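Local coordinates for protein amidase, hydantoinase/carbamoylase family (Burkholderia vietnamiensis, PDB 5I4M) that probably hydrolyses N-carbamoyl-L-amino acids to free amino acids as a zinc-dependent, dimeric member of the peptidase M20 family, at residues 144-149 against 378-383. Numbering follows the deposited sequence.
Sequences VIWTNE and GHDACY. With 3PG (3-phosphoglyceric acid), chain E.
Asp380 lies between Trp146 and Glu149 and makes most of the contact. Its CB sits over the face of the indole, 3.7 Å from the centroid of the five-membered ring, in a CH-pi contact. Val144 CG1 packs over the opposite face, and Phe164 meets the ring edge-to-face. The Asp380 and Trp146 side chains run past each other in opposite directions, the carboxylate plane 35° from the ring; Asp380 OD2 lies 3.2 Å from Trp146 CB and 3.1 Å from Glu149 CG, both aliphatic carbons. The other oxygen, OD1, is hydrogen-bonded to Ser161 and accepts from a water, 2.7 Å away, that also donates to Thr147 O, so that segment 144-149 is tied indirectly to the start of helix 380-384. In the M20 fold this joins the chain that leads on from strand 141-145, which carries Glu149 and the zinc ligand Glu150, to the turn between strand 370-375 and that helix, beside the dinuclear zinc site. Glu149 leaves its backbone with CG anti to N (chi1 -176°) and then turns about the CB-CG bond (chi2 -83°), which sends its carboxylate toward the bound 3-phosphoglycerate. There Glu149 OE1 comes to 2.6 Å from phosphate oxygen O2P, and OE2 approaches Gly378 O at 3.1 Å, a meeting of two acceptors; O3 of the ligand lies near both, within weak hydrogen-bonding distance. A second water bridges OE2, weakly, and His379 ND1. Gly378 N grips the ligand carboxylate oxygen O2 with a nearly straight bond of 2.7 Å, while His247 and Asn296 of the second subunit also hold the ligand. Behind this shell, Asp106 accepts from the Glu149 backbone N, and His379 N donates to Cys382 SG.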
ATOM      1  N   VAL A 144       0.276 -24.300  25.862  1.00 10.23           N
ATOM      2  CA  VAL A 144      -0.730 -23.907  24.885  1.00  9.14           C
ATOM      3  C   VAL A 144      -0.064 -23.115  23.768  1.00 11.18           C
ATOM      4  O   VAL A 144       0.826 -22.293  24.022  1.00  9.52           O
ATOM      5  CB  VAL A 144      -1.863 -23.083  25.541  1.00  7.92           C
ATOM      6  CG1 VAL A 144      -2.966 -22.788  24.532  1.00 10.73           C
ATOM      7  CG2 VAL A 144      -2.458 -23.844  26.739  1.00  8.82           C
ATOM      8  N   ILE A 145      -0.485 -23.383  22.527  1.00  8.30           N
ATOM      9  CA  ILE A 145      -0.279 -22.460  21.414  1.00  8.63           C
ATOM     10  C   ILE A 145      -1.598 -21.742  21.163  1.00  9.90           C
ATOM     11  O   ILE A 145      -2.602 -22.380  20.824  1.00  9.63           O
ATOM     12  CB  ILE A 145       0.186 -23.181  20.139  1.00  9.05           C
ATOM     13  CG1 ILE A 145       1.524 -23.884  20.373  1.00 11.36           C
ATOM     14  CG2 ILE A 145       0.298 -22.161  18.992  1.00 12.56           C
ATOM     15  CD1 ILE A 145       1.882 -24.898  19.316  1.00 10.90           C
ATOM     16  N   TRP A 146      -1.597 -20.419  21.304  1.00  6.42           N
ATOM     17  CA  TRP A 146      -2.792 -19.626  21.026  1.00  7.74           C
ATOM     18  C   TRP A 146      -2.768 -19.121  19.591  1.00 10.78           C
ATOM     19  O   TRP A 146      -1.744 -18.637  19.111  1.00  8.95           O
ATOM     20  CB  TRP A 146      -2.906 -18.435  21.981  1.00  8.75           C
ATOM     21  CG  TRP A 146      -2.960 -18.820  23.432  1.00 10.79           C
ATOM     22  CD1 TRP A 146      -1.940 -18.735  24.339  1.00 11.80           C
ATOM     23  CD2 TRP A 146      -4.093 -19.337  24.149  1.00  8.28           C
ATOM     24  NE1 TRP A 146      -2.365 -19.175  25.576  1.00  9.21           N
ATOM     25  CE2 TRP A 146      -3.682 -19.544  25.487  1.00  8.90           C
ATOM     26  CE3 TRP A 146      -5.413 -19.647  23.792  1.00  7.34           C
ATOM     27  CZ2 TRP A 146      -4.540 -20.054  26.464  1.00  8.75           C
ATOM     28  CZ3 TRP A 146      -6.270 -20.142  24.771  1.00  7.90           C
ATOM     29  CH2 TRP A 146      -5.828 -20.345  26.089  1.00 13.22           C
ATOM     30  N   THR A 147      -3.923 -19.189  18.930  1.00  8.13           N
ATOM     31  CA  THR A 147      -4.028 -18.873  17.508  1.00  8.09           C
ATOM     32  C   THR A 147      -3.983 -17.373  17.225  1.00  9.89           C
ATOM     33  O   THR A 147      -4.634 -16.578  17.909  1.00  9.19           O
ATOM     34  CB  THR A 147      -5.333 -19.446  16.960  1.00  9.70           C
ATOM     35  OG1 THR A 147      -5.289 -20.877  17.005  1.00  9.92           O
ATOM     36  CG2 THR A 147      -5.599 -18.972  15.523  1.00  7.13           C
ATOM     37  N   ASN A 148      -3.236 -16.999  16.176  1.00  7.92           N
ATOM     38  CA  ASN A 148      -3.263 -15.652  15.593  1.00 10.05           C
ATOM     39  C   ASN A 148      -3.092 -14.563  16.647  1.00 10.74           C
ATOM     40  O   ASN A 148      -3.831 -13.573  16.678  1.00  9.52           O
ATOM     41  CB  ASN A 148      -4.555 -15.402  14.802  1.00  8.75           C
ATOM     42  CG  ASN A 148      -4.521 -14.068  14.061  1.00  8.36           C
ATOM     43  OD1 ASN A 148      -3.529 -13.750  13.411  1.00 10.13           O
ATOM     44  ND2 ASN A 148      -5.570 -13.261  14.212  1.00  6.51           N
ATOM     45  N   GLU A 149      -2.109 -14.739  17.530  1.00  7.93           N
ATOM     46  CA  GLU A 149      -1.994 -13.771  18.614  1.00  7.44           C
ATOM     47  C   GLU A 149      -1.602 -12.394  18.096  1.00  8.46           C
ATOM     48  O   GLU A 149      -1.998 -11.389  18.687  1.00  8.62           O
ATOM     49  CB  GLU A 149      -1.004 -14.266  19.675  1.00  5.63           C
ATOM     50  CG  GLU A 149      -0.878 -13.376  20.921  1.00  7.49           C
ATOM     51  CD  GLU A 149       0.078 -12.207  20.726  1.00 15.06           C
ATOM     52  OE1 GLU A 149       0.802 -12.183  19.706  1.00 10.87           O
ATOM     53  OE2 GLU A 149       0.095 -11.306  21.584  1.00 15.45           O
ATOM     54  N   GLY A 378       0.493  -6.528  24.246  1.00 11.21           N
ATOM     55  CA  GLY A 378      -0.539  -7.451  24.658  1.00 12.96           C
ATOM     56  C   GLY A 378      -0.055  -8.885  24.527  1.00 12.47           C
ATOM     57  O   GLY A 378       0.803  -9.200  23.703  1.00 12.80           O
ATOM     58  N   HIS A 379      -0.612  -9.752  25.368  1.00  8.44           N
ATOM     59  CA  HIS A 379      -0.290 -11.167  25.351  1.00  6.91           C
ATOM     60  C   HIS A 379      -1.555 -11.951  25.628  1.00 10.61           C
ATOM     61  O   HIS A 379      -2.500 -11.435  26.220  1.00 11.29           O
ATOM     62  CB  HIS A 379       0.775 -11.505  26.393  1.00  7.94           C
ATOM     63  CG  HIS A 379       1.968 -10.620  26.306  1.00  8.42           C
ATOM     64  ND1 HIS A 379       2.953 -10.804  25.360  1.00  9.77           N
ATOM     65  CD2 HIS A 379       2.315  -9.518  27.010  1.00  8.85           C
ATOM     66  CE1 HIS A 379       3.868  -9.860  25.501  1.00 11.30           C
ATOM     67  NE2 HIS A 379       3.509  -9.072  26.499  1.00 10.21           N
ATOM     68  N   ASP A 380      -1.563 -13.212  25.199  1.00  7.08           N
ATOM     69  CA  ASP A 380      -2.690 -14.067  25.537  1.00  8.80           C
ATOM     70  C   ASP A 380      -2.930 -14.095  27.041  1.00  8.76           C
ATOM     71  O   ASP A 380      -4.082 -14.159  27.479  1.00  9.53           O
ATOM     72  CB  ASP A 380      -2.459 -15.467  24.978  1.00 10.99           C
ATOM     73  CG  ASP A 380      -2.365 -15.463  23.462  1.00 11.73           C
ATOM     74  OD1 ASP A 380      -3.382 -15.138  22.821  1.00 12.07           O
ATOM     75  OD2 ASP A 380      -1.283 -15.779  22.906  1.00 14.38           O
ATOM     76  N   ALA A 381      -1.861 -13.986  27.840  1.00  8.25           N
ATOM     77  CA  ALA A 381      -2.009 -13.927  29.290  1.00  7.58           C
ATOM     78  C   ALA A 381      -2.924 -12.785  29.742  1.00 10.48           C
ATOM     79  O   ALA A 381      -3.559 -12.890  30.797  1.00 11.56           O
ATOM     80  CB  ALA A 381      -0.637 -13.783  29.948  1.00 11.64           C
ATOM     81  N   CYS A 382      -2.998 -11.684  28.982  1.00  7.91           N
ATOM     82  CA  CYS A 382      -3.879 -10.583  29.389  1.00  9.60           C
ATOM     83  C   CYS A 382      -5.334 -11.019  29.415  1.00  9.80           C
ATOM     84  O   CYS A 382      -6.111 -10.569  30.269  1.00  9.37           O
ATOM     85  CB  CYS A 382      -3.714  -9.377  28.462  1.00  8.75           C
ATOM     86  SG  CYS A 382      -2.013  -8.740  28.408  1.00 12.76           S
ATOM     87  N   TYR A 383      -5.731 -11.889  28.484  1.00  7.73           N
ATOM     88  CA  TYR A 383      -7.093 -12.408  28.516  1.00  8.08           C
ATOM     89  C   TYR A 383      -7.248 -13.547  29.514  1.00 11.01           C
ATOM     90  O   TYR A 383      -8.287 -13.654  30.177  1.00  9.83           O
ATOM     91  CB  TYR A 383      -7.511 -12.843  27.111  1.00  8.85           C
ATOM     92  CG  TYR A 383      -8.015 -11.683  26.269  1.00  8.29           C
ATOM     93  CD1 TYR A 383      -8.857 -10.719  26.814  1.00 11.48           C
ATOM     94  CD2 TYR A 383      -7.645 -11.550  24.930  1.00  7.48           C
ATOM     95  CE1 TYR A 383      -9.337  -9.659  26.037  1.00  8.32           C
ATOM     96  CE2 TYR A 383      -8.112 -10.493  24.155  1.00  8.14           C
ATOM     97  CZ  TYR A 383      -8.951  -9.551  24.713  1.00 10.41           C
ATOM     98  OH  TYR A 383      -9.419  -8.506  23.941  1.00 10.69           O
TER
HETATM   99  C1  3PG E 503       0.567  -6.287  20.462  0.84 11.34           C
HETATM  100  O1  3PG E 503       0.830  -5.624  19.442  0.84  7.50           O
HETATM  101  O2  3PG E 503       0.844  -5.892  21.615  0.84  7.96           O
HETATM  102  C2  3PG E 503      -0.116  -7.612  20.277  0.84 16.11           C
HETATM  103  O3  3PG E 503      -0.769  -8.009  21.496  0.84 23.09           O
HETATM  104  C3  3PG E 503       0.935  -8.638  19.919  0.84 12.18           C
HETATM  105  O1P 3PG E 503       1.832  -8.799  21.019  0.84 10.20           O
HETATM  106  P   3PG E 503       3.270  -9.542  20.774  0.84 21.06           P
HETATM  107  O2P 3PG E 503       2.980 -10.770  19.943  0.84 12.66           O
HETATM  108  O3P 3PG E 503       4.088  -8.505  20.018  0.84  7.41           O
HETATM  109  O4P 3PG E 503       3.753  -9.872  22.198  0.84 15.10           O
HETATM  110  O   HOH W   1      -4.924 -15.347  20.595  1.00  8.20           O
HETATM  111  O   HOH W   2       2.493 -12.267  22.998  1.00 10.03           O